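Side-chain contacts in KLLA0E08119p (Kluyveromyces lactis, PDB 3VA7), which is the urea carboxylase part of a longer biotin enzyme that probably turns urea, bicarbonate and ATP into urea-1-carboxylate and then hydrolyses it: residues 387-390 / 394-397; 432-437 / 444-449; 716-721 / 854-859; 1003-1008 / 1120-1125. One frame throughout, in Å; residues are numbered along the deposited sequence.

Interaction 1: 387-390 / 394-397; sequences VSFP and RVDT
Thr397 OG1 is held twice by the backbone, at Leu413 O and Val399 N, and the same atom passes 4.1 Å from Phe389 CE2. With chi1 at -172° this hydroxyl stands opposite its own backbone N, while Thr397 CG2 approaches Phe389 CE2 obliquely at 4.0 Å. Val395 supplies the main contact: its CG2 sits over one face of the Phe389 ring, 3.8 Å from the centroid and 14° off the normal, a CH-pi arrangement. Its other methyl, CG1, lies 3.9 Å from Phe389 CB and also touches Pro390 O. Replacing the aromatic with a serine would probably leave Val395 CG2 without the ring face it packs on and open a gap beside Thr397. The alternation of the strand sends Arg394 and Asp396 the other way, where Arg394 grips the carboxylate side-on, NE to OD1 at 2.8 Å and NH2 to OD2 at 2.8 Å. Within the biotin carboxylase C-terminal region, strand 394-397 runs antiparallel to strand 412-420, whose Ala414 touches both Phe389 and Thr397. Helix 326-333 lies against Arg394, adding a salt bridge from Glu330, and helix 40-53 touches this charged pair too.

Interaction 2: 432-437 / 444-449; sequences QALNET and TNIDYL
Apolar contacts carry the meeting of segments 432-437 and 444-449, with Ile446 CD1 at the middle. Leu434 CD2 lies 3.8 Å from Ile446 CD1, the two side chains sliding past each other in opposite directions, and Thr437 CG2 reaches the same methyl at 3.9 Å. The other Leu434 branch, CD1, packs on Leu449 CB at 4.0 Å, those side chains crossing nearly at right angles. Ile446 can reach between Leu434 and Thr437 because its CG1 is opposite the backbone N (chi1 -169°).

The polar bonds of Thr437 and Thr444 stay within their own segments. Thr437 OG1 donates to Ala433 O at 3.0 Å from above the carbonyl plane, 41° out of it, while Glu436 N reaches that oxygen from the opposite face. Thr444 OG1 accepts from Ile446 N at 3.2 Å, an ST turn leading into helix 446-454. Putting an alanine at Thr437 would probably leave Ala433 O with one donor fewer and open a gap beside Ile446 CD1. Leu434 O, 3.7 Å from Ile446 CD1, finds its polar partner in Arg450 NH2.

Helices 423-435 and 446-454 of the biotin carboxylase C-terminal region thus meet through apolar shape, and their fit depends on methyl packing, not on a directed bond between the segments.

Interaction 3: 716-721 / 854-859; sequences GGEAGL and ELEFDL
One hydrogen bond joins these two loops: Phe857 N donates to Glu718 OE1 at 3.1 Å, with an N-H...acceptor angle of 152°. The donor comes almost in line with the CD-OE1 bond of the carboxylate. Beyond CG the Glu718 chain is extended, which carries its carboxylate across to segment 854-859.

Packing adds little. Glu718 OE1 lies 3.7 Å from Phe857 CB, and the two side chains cross nearly at right angles, carboxylate and ring planes 42° apart. Phe857 CG is opposite the backbone N (chi1 162°), and its ring leads away from Glu718 to touch Leu987 and Met1030. The backbone N of Leu859 stands 3.4 Å above one face of that ring, offset toward its rim.

Like charges probably weaken the approach: Glu718 OE1 and Glu856 OE2 come within 4.3 Å, though near the surface solvent is likely to screen them.

A tight turn shapes one side and a helix N-cap the other. Gly720 N bonds Gly717 O at 3.0 Å around the 3-10 segment 718-719, and Gly717 has a positive phi. Asp858 caps helix 859-875 through a bond from Asn860 N to its OD2.

The contact spans the two carboxyltransferase family regions, subdomains A and B with C and D. Because the donor is a backbone N-H, the bond does not depend on the Phe857 side chain, and with only 97 Å² buried it rests chiefly on one directed interaction.

Interaction 4: 1003-1008 / 1120-1125; sequences DPRHRY and IDSIVA
Arg1005 reaches from an Asx turn in the carboxyltransferase C and D region to helix 1120-1128, where its NH1 donates to Ser1122 OG at 2.8 Å. The N-H...acceptor angle is 153°, and the hydroxyl oxygen lies at the edge of the guanidinium, only 6° out of its plane. Ser1122 presents that oxygen opposite its own backbone N. Behind the polar end, the aliphatic part of the arginine crosses Ile1123 at about a right angle, with Arg1005 CG 4.1 Å from Ile1123 CA. Pro1004 extends this apolar patch: its CD meets Ile1123 CG1 at 4.2 Å, the side chains passing at a slant.

The next shell fixes the guanidinium. A bend at chi3 (-76°) turns the head of Arg1005 back toward Asp1003, which it holds side-on. The bond from Arg1005 NH2 to Asp1003 OD1 is the longer of the pair, 3.2 Å, and tilted from the guanidinium plane. One edge of the head is therefore committed to the carboxylate, and NH1 is the nitrogen directed at the helix.

Farther out, Trp1115 of helix 1109-1117 touches Asp1003, Pro1004 and Arg1005 alike, and Arg1007 lays a guanidinium face against Pro1004 CA.

Asp1003 OD2 takes two donors: Arg1005 NE at 2.8 Å on the syn lone pair, and the turn-forming Arg1005 N at 3.0 Å from the anti side, well out of the carboxylate plane.

How the interactions relate
The four contacts fall into two pairs. Interactions 1 and 2, both in the biotin carboxylase C-terminal region, have centres 11 Å apart and touch directly, Pro390 CD lying 3.5 Å from Thr437 OG1. Interactions 3 and 4 have centres 15 Å apart and meet where Phe857 CE2 packs 3.8 Å from Arg1007 NH1. Between the pairs, centres are 54 to 63 Å apart and nearest atoms at least about 39 Å. None of the eight segments supplies a residue to the urea or biotin pockets. The biotin pocket, holding Lys1202, does draw residues such as Phe700 and Ser1016 from both carboxyltransferase ranges, the same two regions that interaction 3 bridges.

Interaction 1: 387-390 / 394-397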
loop_
_atom_site.group_PDB
_atom_site.type_symbol
_atom_site.label_atom_id
_atom_site.label_comp_id
_atom_site.label_asym_id
_atom_site.label_seq_id
_atom_site.Cartn_x
_atom_site.Cartn_y
_atom_site.Cartn_z
ATOM N N VAL A 387 -6.711 -8.281 -7.542
ATOM C CA VAL A 387 -7.632 -9.406 -7.523
ATOM C C VAL A 387 -7.804 -9.866 -8.961
ATOM O O VAL A 387 -8.356 -9.165 -9.775
ATOM C CB VAL A 387 -9.016 -9.015 -6.882
ATOM C CG1 VAL A 387 -9.963 -10.162 -6.962
ATOM C CG2 VAL A 387 -8.864 -8.535 -5.398
ATOM N N SER A 388 -7.271 -11.028 -9.282
ATOM C CA SER A 388 -7.515 -11.593 -10.602
ATOM C C SER A 388 -8.080 -13.026 -10.614
ATOM O O SER A 388 -7.589 -13.919 -9.892
ATOM C CB SER A 388 -6.258 -11.501 -11.453
ATOM O OG SER A 388 -6.645 -11.497 -12.824
ATOM N N PHE A 389 -9.106 -13.240 -11.437
ATOM C CA PHE A 389 -9.725 -14.595 -11.566
ATOM C C PHE A 389 -9.769 -15.111 -13.029
ATOM O O PHE A 389 -9.962 -14.326 -13.983
ATOM C CB PHE A 389 -11.148 -14.656 -10.998
ATOM C CG PHE A 389 -11.248 -14.359 -9.506
ATOM C CD1 PHE A 389 -10.724 -15.247 -8.568
ATOM C CD2 PHE A 389 -11.948 -13.193 -9.034
ATOM C CE1 PHE A 389 -10.842 -14.996 -7.175
ATOM C CE2 PHE A 389 -12.086 -12.937 -7.623
ATOM C CZ PHE A 389 -11.534 -13.853 -6.716
ATOM N N PRO A 390 -9.612 -16.438 -13.204
ATOM C CA PRO A 390 -9.817 -16.935 -14.554
ATOM C C PRO A 390 -11.217 -16.553 -14.994
ATOM O O PRO A 390 -12.197 -16.917 -14.319
ATOM C CB PRO A 390 -9.715 -18.464 -14.381
ATOM C CG PRO A 390 -9.998 -18.713 -12.926
ATOM C CD PRO A 390 -9.359 -17.528 -12.239
ATOM N N ARG A 394 -16.472 -20.258 -13.660
ATOM C CA ARG A 394 -17.502 -19.509 -12.956
ATOM C C ARG A 394 -16.891 -19.200 -11.603
ATOM O O ARG A 394 -16.373 -20.096 -10.922
ATOM C CB ARG A 394 -18.822 -20.330 -12.796
ATOM C CG ARG A 394 -19.760 -19.727 -11.730
ATOM C CD ARG A 394 -21.101 -20.305 -11.745
ATOM N NE ARG A 394 -21.806 -19.996 -10.517
ATOM C CZ ARG A 394 -23.049 -20.399 -10.264
ATOM N NH1 ARG A 394 -23.715 -21.129 -11.166
ATOM N NH2 ARG A 394 -23.633 -20.073 -9.125
ATOM N N VAL A 395 -16.905 -17.923 -11.224
ATOM C CA VAL A 395 -16.439 -17.574 -9.863
ATOM C C VAL A 395 -17.484 -16.781 -9.149
ATOM O O VAL A 395 -17.936 -15.768 -9.630
ATOM C CB VAL A 395 -14.908 -17.083 -9.754
ATOM C CG1 VAL A 395 -14.183 -17.102 -11.122
ATOM C CG2 VAL A 395 -14.714 -15.774 -8.972
ATOM N N ASP A 396 -17.954 -17.310 -8.037
ATOM C CA ASP A 396 -18.949 -16.585 -7.283
ATOM C C ASP A 396 -18.142 -15.889 -6.207
ATOM O O ASP A 396 -17.434 -16.525 -5.384
ATOM C CB ASP A 396 -20.040 -17.513 -6.745
ATOM C CG ASP A 396 -20.856 -18.218 -7.863
ATOM O OD1 ASP A 396 -20.864 -17.849 -9.067
ATOM O OD2 ASP A 396 -21.540 -19.185 -7.536
ATOM N N THR A 397 -18.167 -14.580 -6.256
ATOM C CA THR A 397 -17.393 -13.837 -5.326
ATOM C C THR A 397 -18.133 -12.536 -5.011
ATOM O O THR A 397 -19.242 -12.279 -5.533
ATOM C CB THR A 397 -15.963 -13.556 -5.908
ATOM O OG1 THR A 397 -15.125 -12.957 -4.895
ATOM C CG2 THR A 397 -16.044 -12.646 -7.200
#

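Interaction 2: 432-437 / 444-449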
loop_
_atom_site.group_PDB
_atom_site.type_symbol
_atom_site.label_atom_id
_atom_site.label_comp_id
_atom_site.label_asym_id
_atom_site.label_seq_id
_atom_site.Cartn_x
_atom_site.Cartn_y
_atom_site.Cartn_z
ATOM N N GLN A 432 -5.763 -25.520 -13.245
ATOM C CA GLN A 432 -5.457 -24.324 -14.015
ATOM C C GLN A 432 -6.134 -23.108 -13.352
ATOM O O GLN A 432 -5.461 -22.099 -13.083
ATOM C CB GLN A 432 -5.745 -24.416 -15.525
ATOM C CG GLN A 432 -5.191 -23.172 -16.314
ATOM C CD GLN A 432 -5.664 -22.994 -17.832
ATOM O OE1 GLN A 432 -5.724 -23.954 -18.579
ATOM N NE2 GLN A 432 -5.932 -21.735 -18.267
ATOM N N ALA A 433 -7.428 -23.205 -13.045
ATOM C CA ALA A 433 -8.152 -22.086 -12.395
ATOM C C ALA A 433 -7.444 -21.565 -11.124
ATOM O O ALA A 433 -7.245 -20.370 -10.957
ATOM C CB ALA A 433 -9.632 -22.467 -12.093
ATOM N N LEU A 434 -7.072 -22.476 -10.252
ATOM C CA LEU A 434 -6.364 -22.115 -9.046
ATOM C C LEU A 434 -5.045 -21.381 -9.313
ATOM O O LEU A 434 -4.707 -20.434 -8.581
ATOM C CB LEU A 434 -6.129 -23.358 -8.169
ATOM C CG LEU A 434 -7.466 -23.902 -7.645
ATOM C CD1 LEU A 434 -7.285 -25.037 -6.724
ATOM C CD2 LEU A 434 -8.294 -22.813 -7.008
ATOM N N ASN A 435 -4.343 -21.812 -10.375
ATOM C CA ASN A 435 -3.061 -21.263 -10.821
ATOM C C ASN A 435 -3.230 -19.842 -11.336
ATOM O O ASN A 435 -2.310 -19.028 -11.319
ATOM C CB ASN A 435 -2.481 -22.127 -11.955
ATOM C CG ASN A 435 -1.607 -23.328 -11.444
ATOM O OD1 ASN A 435 -1.705 -23.802 -10.298
ATOM N ND2 ASN A 435 -0.745 -23.808 -12.339
ATOM N N GLU A 436 -4.432 -19.548 -11.776
ATOM C CA GLU A 436 -4.710 -18.384 -12.553
ATOM C C GLU A 436 -5.411 -17.389 -11.625
ATOM O O GLU A 436 -5.779 -16.275 -12.032
ATOM C CB GLU A 436 -5.593 -18.819 -13.716
ATOM C CG GLU A 436 -5.258 -18.260 -15.067
ATOM C CD GLU A 436 -5.675 -19.181 -16.192
ATOM O OE1 GLU A 436 -6.714 -18.960 -16.814
ATOM O OE2 GLU A 436 -4.935 -20.122 -16.470
ATOM N N THR A 437 -5.564 -17.796 -10.366
ATOM C CA THR A 437 -6.216 -16.989 -9.345
ATOM C C THR A 437 -5.155 -16.223 -8.573
ATOM O O THR A 437 -4.359 -16.810 -7.788
ATOM C CB THR A 437 -7.037 -17.883 -8.365
ATOM O OG1 THR A 437 -8.245 -18.334 -9.007
ATOM C CG2 THR A 437 -7.405 -17.120 -7.065
ATOM N N THR A 444 -4.449 -15.866 1.973
ATOM C CA THR A 444 -5.492 -16.729 1.441
ATOM C C THR A 444 -5.092 -18.165 1.627
ATOM O O THR A 444 -4.017 -18.447 2.155
ATOM C CB THR A 444 -5.798 -16.466 -0.073
ATOM O OG1 THR A 444 -4.730 -16.930 -0.931
ATOM C CG2 THR A 444 -6.077 -14.962 -0.314
ATOM N N ASN A 445 -5.960 -19.067 1.201
ATOM C CA ASN A 445 -5.684 -20.472 1.324
ATOM C C ASN A 445 -5.378 -21.010 -0.054
ATOM O O ASN A 445 -5.501 -22.185 -0.314
ATOM C CB ASN A 445 -6.859 -21.193 2.012
ATOM C CG ASN A 445 -8.201 -21.143 1.183
ATOM O OD1 ASN A 445 -8.431 -20.269 0.353
ATOM N ND2 ASN A 445 -9.074 -22.104 1.441
ATOM N N ILE A 446 -4.960 -20.142 -0.957
ATOM C CA ILE A 446 -4.859 -20.531 -2.353
ATOM C C ILE A 446 -3.827 -21.636 -2.527
ATOM O O ILE A 446 -4.044 -22.608 -3.235
ATOM C CB ILE A 446 -4.604 -19.295 -3.279
ATOM C CG1 ILE A 446 -4.760 -19.626 -4.746
ATOM C CG2 ILE A 446 -3.235 -18.579 -3.016
ATOM C CD1 ILE A 446 -6.099 -20.258 -5.150
ATOM N N ASP A 447 -2.692 -21.460 -1.871
ATOM C CA ASP A 447 -1.589 -22.375 -1.975
ATOM C C ASP A 447 -1.990 -23.705 -1.381
ATOM O O ASP A 447 -1.701 -24.723 -1.955
ATOM C CB ASP A 447 -0.333 -21.843 -1.252
ATOM C CG ASP A 447 0.876 -22.732 -1.500
ATOM O OD1 ASP A 447 1.251 -22.834 -2.677
ATOM O OD2 ASP A 447 1.395 -23.380 -0.552
ATOM N N TYR A 448 -2.609 -23.690 -0.214
ATOM C CA TYR A 448 -3.216 -24.893 0.377
ATOM C C TYR A 448 -4.200 -25.602 -0.588
ATOM O O TYR A 448 -4.126 -26.806 -0.807
ATOM C CB TYR A 448 -3.920 -24.444 1.632
ATOM C CG TYR A 448 -4.741 -25.461 2.327
ATOM C CD1 TYR A 448 -6.129 -25.432 2.216
ATOM C CD2 TYR A 448 -4.151 -26.414 3.171
ATOM C CE1 TYR A 448 -6.916 -26.334 2.893
ATOM C CE2 TYR A 448 -4.928 -27.338 3.853
ATOM C CZ TYR A 448 -6.313 -27.291 3.714
ATOM O OH TYR A 448 -7.129 -28.184 4.371
ATOM N N LEU A 449 -5.086 -24.823 -1.191
ATOM C CA LEU A 449 -5.993 -25.332 -2.221
ATOM C C LEU A 449 -5.246 -25.981 -3.365
ATOM O O LEU A 449 -5.668 -27.026 -3.842
ATOM C CB LEU A 449 -6.897 -24.218 -2.797
ATOM C CG LEU A 449 -8.287 -23.895 -2.238
ATOM C CD1 LEU A 449 -8.584 -24.598 -0.937
ATOM C CD2 LEU A 449 -8.471 -22.389 -2.129
#

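Interaction 3: 716-721 / 854-859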
loop_
_atom_site.group_PDB
_atom_site.type_symbol
_atom_site.label_atom_id
_atom_site.label_comp_id
_atom_site.label_asym_id
_atom_site.label_seq_id
_atom_site.Cartn_x
_atom_site.Cartn_y
_atom_site.Cartn_z
ATOM N N GLY A 716 14.397 34.414 0.397
ATOM C CA GLY A 716 14.059 33.758 -0.870
ATOM C C GLY A 716 12.894 34.352 -1.659
ATOM O O GLY A 716 12.370 33.684 -2.562
ATOM N N GLY A 717 12.479 35.591 -1.343
ATOM C CA GLY A 717 11.392 36.238 -2.070
ATOM C C GLY A 717 10.123 35.430 -2.012
ATOM O O GLY A 717 9.896 34.711 -1.059
ATOM N N GLU A 718 9.292 35.543 -3.044
ATOM C CA GLU A 718 8.030 34.767 -3.190
ATOM C C GLU A 718 8.068 33.255 -2.914
ATOM O O GLU A 718 7.053 32.669 -2.571
ATOM C CB GLU A 718 7.298 35.061 -4.537
ATOM C CG GLU A 718 8.096 35.849 -5.628
ATOM C CD GLU A 718 7.423 35.935 -7.081
ATOM O OE1 GLU A 718 7.739 35.097 -7.990
ATOM O OE2 GLU A 718 6.601 36.884 -7.316
ATOM N N ALA A 719 9.194 32.594 -3.071
ATOM C CA ALA A 719 9.218 31.152 -2.790
ATOM C C ALA A 719 9.374 30.818 -1.266
ATOM O O ALA A 719 9.436 29.650 -0.865
ATOM C CB ALA A 719 10.298 30.472 -3.606
ATOM N N GLY A 720 9.425 31.858 -0.431
ATOM C CA GLY A 720 9.568 31.705 1.005
ATOM C C GLY A 720 10.653 32.657 1.481
ATOM O O GLY A 720 11.596 32.962 0.749
ATOM N N LEU A 721 10.538 33.108 2.721
ATOM C CA LEU A 721 11.445 34.091 3.243
ATOM C C LEU A 721 12.805 33.525 3.576
ATOM O O LEU A 721 13.810 34.178 3.356
ATOM C CB LEU A 721 10.820 34.811 4.415
ATOM C CG LEU A 721 9.827 35.813 3.841
ATOM C CD1 LEU A 721 8.947 36.406 4.897
ATOM C CD2 LEU A 721 10.588 36.914 3.132
ATOM N N GLU A 854 15.085 34.658 -14.129
ATOM C CA GLU A 854 15.571 35.062 -12.827
ATOM C C GLU A 854 14.742 34.296 -11.762
ATOM O O GLU A 854 13.810 33.540 -12.104
ATOM C CB GLU A 854 15.467 36.596 -12.671
ATOM C CG GLU A 854 16.166 37.415 -13.801
ATOM C CD GLU A 854 17.701 37.427 -13.697
ATOM O OE1 GLU A 854 18.227 37.125 -12.602
ATOM O OE2 GLU A 854 18.390 37.727 -14.712
ATOM N N LEU A 855 15.115 34.433 -10.491
ATOM C CA LEU A 855 14.440 33.669 -9.416
ATOM C C LEU A 855 13.027 34.273 -9.143
ATOM O O LEU A 855 12.826 35.199 -8.335
ATOM C CB LEU A 855 15.324 33.494 -8.157
ATOM C CG LEU A 855 16.824 33.045 -8.272
ATOM C CD1 LEU A 855 17.514 32.900 -6.892
ATOM C CD2 LEU A 855 17.106 31.777 -9.141
ATOM N N GLU A 856 12.057 33.723 -9.867
ATOM C CA GLU A 856 10.848 34.434 -10.209
ATOM C C GLU A 856 9.862 33.457 -10.861
ATOM O O GLU A 856 10.270 32.513 -11.588
ATOM C CB GLU A 856 11.189 35.493 -11.234
ATOM C CG GLU A 856 10.133 36.516 -11.433
ATOM C CD GLU A 856 10.257 37.630 -10.419
ATOM O OE1 GLU A 856 9.618 38.693 -10.652
ATOM O OE2 GLU A 856 11.002 37.437 -9.404
ATOM N N PHE A 857 8.575 33.660 -10.605
ATOM C CA PHE A 857 7.604 32.842 -11.229
ATOM C C PHE A 857 7.075 33.666 -12.381
ATOM O O PHE A 857 7.013 34.904 -12.285
ATOM C CB PHE A 857 6.478 32.460 -10.287
ATOM C CG PHE A 857 5.273 31.983 -10.995
ATOM C CD1 PHE A 857 5.201 30.686 -11.457
ATOM C CD2 PHE A 857 4.215 32.858 -11.253
ATOM C CE1 PHE A 857 4.081 30.236 -12.133
ATOM C CE2 PHE A 857 3.072 32.433 -11.969
ATOM C CZ PHE A 857 3.005 31.118 -12.424
ATOM N N ASP A 858 6.690 32.947 -13.442
ATOM C CA ASP A 858 6.135 33.462 -14.666
ATOM C C ASP A 858 5.467 32.253 -15.332
ATOM O O ASP A 858 6.150 31.305 -15.697
ATOM C CB ASP A 858 7.281 34.029 -15.532
ATOM C CG ASP A 858 6.805 34.543 -16.883
ATOM O OD1 ASP A 858 7.543 35.332 -17.524
ATOM O OD2 ASP A 858 5.712 34.129 -17.322
ATOM N N LEU A 859 4.142 32.264 -15.460
ATOM C CA LEU A 859 3.436 31.172 -16.133
ATOM C C LEU A 859 4.013 30.755 -17.489
ATOM O O LEU A 859 3.972 29.563 -17.823
ATOM C CB LEU A 859 1.982 31.521 -16.370
ATOM C CG LEU A 859 0.854 30.790 -15.642
ATOM C CD1 LEU A 859 -0.462 31.217 -16.226
ATOM C CD2 LEU A 859 0.999 29.302 -15.714
#

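Interaction 4: 1003-1008 / 1120-1125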
loop_
_atom_site.group_PDB
_atom_site.type_symbol
_atom_site.label_atom_id
_atom_site.label_comp_id
_atom_site.label_asym_id
_atom_site.label_seq_id
_atom_site.Cartn_x
_atom_site.Cartn_y
_atom_site.Cartn_z
ATOM N N ASP A 1003 -4.701 33.976 -9.507
ATOM C CA ASP A 1003 -4.862 35.377 -9.136
ATOM C C ASP A 1003 -3.624 35.867 -8.384
ATOM O O ASP A 1003 -3.330 35.361 -7.318
ATOM C CB ASP A 1003 -6.142 35.553 -8.299
ATOM C CG ASP A 1003 -6.573 37.027 -8.151
ATOM O OD1 ASP A 1003 -7.821 37.240 -8.022
ATOM O OD2 ASP A 1003 -5.700 37.956 -8.145
ATOM N N PRO A 1004 -2.887 36.845 -8.941
ATOM C CA PRO A 1004 -1.666 37.316 -8.272
ATOM C C PRO A 1004 -1.891 37.923 -6.890
ATOM O O PRO A 1004 -0.952 37.920 -6.051
ATOM C CB PRO A 1004 -1.112 38.360 -9.253
ATOM C CG PRO A 1004 -1.585 37.844 -10.588
ATOM C CD PRO A 1004 -3.014 37.460 -10.278
ATOM N N ARG A 1005 -3.101 38.430 -6.656
ATOM C CA ARG A 1005 -3.501 38.947 -5.325
ATOM C C ARG A 1005 -3.762 37.791 -4.361
ATOM O O ARG A 1005 -4.248 38.021 -3.249
ATOM C CB ARG A 1005 -4.801 39.802 -5.433
ATOM C CG ARG A 1005 -4.737 40.852 -6.536
ATOM C CD ARG A 1005 -6.086 41.409 -6.968
ATOM N NE ARG A 1005 -6.896 40.521 -7.813
ATOM C CZ ARG A 1005 -8.023 40.916 -8.431
ATOM N NH1 ARG A 1005 -8.457 42.186 -8.302
ATOM N NH2 ARG A 1005 -8.734 40.065 -9.171
ATOM N N HIS A 1006 -3.524 36.541 -4.783
ATOM C CA HIS A 1006 -3.752 35.446 -3.870
ATOM C C HIS A 1006 -2.452 34.897 -3.406
ATOM O O HIS A 1006 -2.391 33.852 -2.757
ATOM C CB HIS A 1006 -4.610 34.379 -4.491
ATOM C CG HIS A 1006 -6.057 34.715 -4.472
ATOM N ND1 HIS A 1006 -6.975 34.120 -5.311
ATOM C CD2 HIS A 1006 -6.746 35.600 -3.717
ATOM C CE1 HIS A 1006 -8.167 34.617 -5.072
ATOM N NE2 HIS A 1006 -8.057 35.519 -4.108
ATOM N N ARG A 1007 -1.389 35.622 -3.717
ATOM C CA ARG A 1007 -0.069 35.093 -3.479
ATOM C C ARG A 1007 0.466 35.833 -2.318
ATOM O O ARG A 1007 0.720 37.015 -2.419
ATOM C CB ARG A 1007 0.834 35.230 -4.704
ATOM C CG ARG A 1007 0.261 34.537 -5.878
ATOM C CD ARG A 1007 0.949 34.875 -7.163
ATOM N NE ARG A 1007 0.250 34.228 -8.264
ATOM C CZ ARG A 1007 0.524 34.425 -9.562
ATOM N NH1 ARG A 1007 1.500 35.243 -9.929
ATOM N NH2 ARG A 1007 -0.212 33.804 -10.503
ATOM N N TYR A 1008 0.642 35.096 -1.229
ATOM C CA TYR A 1008 1.003 35.600 0.072
ATOM C C TYR A 1008 2.458 35.299 0.383
ATOM O O TYR A 1008 3.008 34.244 -0.024
ATOM C CB TYR A 1008 0.091 34.899 1.069
ATOM C CG TYR A 1008 -1.378 35.356 0.971
ATOM C CD1 TYR A 1008 -1.682 36.619 0.456
ATOM C CD2 TYR A 1008 -2.438 34.565 1.457
ATOM C CE1 TYR A 1008 -2.974 37.088 0.376
ATOM C CE2 TYR A 1008 -3.776 35.038 1.415
ATOM C CZ TYR A 1008 -4.037 36.311 0.857
ATOM O OH TYR A 1008 -5.329 36.869 0.761
ATOM N N ILE A 1120 -5.600 44.679 -13.894
ATOM C CA ILE A 1120 -4.205 45.098 -13.744
ATOM C C ILE A 1120 -4.007 46.065 -12.577
ATOM O O ILE A 1120 -2.996 46.012 -11.891
ATOM C CB ILE A 1120 -3.642 45.717 -15.060
ATOM C CG1 ILE A 1120 -2.147 46.033 -14.932
ATOM C CG2 ILE A 1120 -4.417 46.972 -15.472
ATOM C CD1 ILE A 1120 -1.263 44.808 -14.726
ATOM N N ASP A 1121 -4.996 46.924 -12.364
ATOM C CA ASP A 1121 -4.915 48.026 -11.408
ATOM C C ASP A 1121 -4.838 47.523 -9.982
ATOM O O ASP A 1121 -3.887 47.828 -9.230
ATOM C CB ASP A 1121 -6.135 48.935 -11.592
ATOM C CG ASP A 1121 -6.277 49.423 -13.047
ATOM O OD1 ASP A 1121 -5.748 50.541 -13.333
ATOM O OD2 ASP A 1121 -6.865 48.668 -13.891
ATOM N N SER A 1122 -5.860 46.743 -9.645
ATOM C CA SER A 1122 -5.950 45.999 -8.413
ATOM C C SER A 1122 -4.723 45.107 -8.172
ATOM O O SER A 1122 -4.172 45.096 -7.056
ATOM C CB SER A 1122 -7.210 45.167 -8.467
ATOM O OG SER A 1122 -7.444 44.577 -7.221
ATOM N N ILE A 1123 -4.284 44.388 -9.220
ATOM C CA ILE A 1123 -3.082 43.538 -9.137
ATOM C C ILE A 1123 -1.864 44.360 -8.721
ATOM O O ILE A 1123 -1.150 43.981 -7.786
ATOM C CB ILE A 1123 -2.836 42.754 -10.463
ATOM C CG1 ILE A 1123 -3.765 41.547 -10.550
ATOM C CG2 ILE A 1123 -1.406 42.327 -10.604
ATOM C CD1 ILE A 1123 -4.235 41.233 -11.959
ATOM N N VAL A 1124 -1.647 45.500 -9.377
ATOM C CA VAL A 1124 -0.440 46.305 -9.126
ATOM C C VAL A 1124 -0.419 46.957 -7.750
ATOM O O VAL A 1124 0.557 46.877 -7.044
ATOM C CB VAL A 1124 -0.213 47.342 -10.237
ATOM C CG1 VAL A 1124 1.070 48.181 -9.951
ATOM C CG2 VAL A 1124 -0.128 46.617 -11.611
ATOM N N ALA A 1125 -1.515 47.601 -7.396
ATOM C CA ALA A 1125 -1.786 48.042 -6.029
ATOM C C ALA A 1125 -1.451 46.932 -5.020
ATOM O O ALA A 1125 -0.711 47.188 -4.038
ATOM C CB ALA A 1125 -3.250 48.421 -5.893
#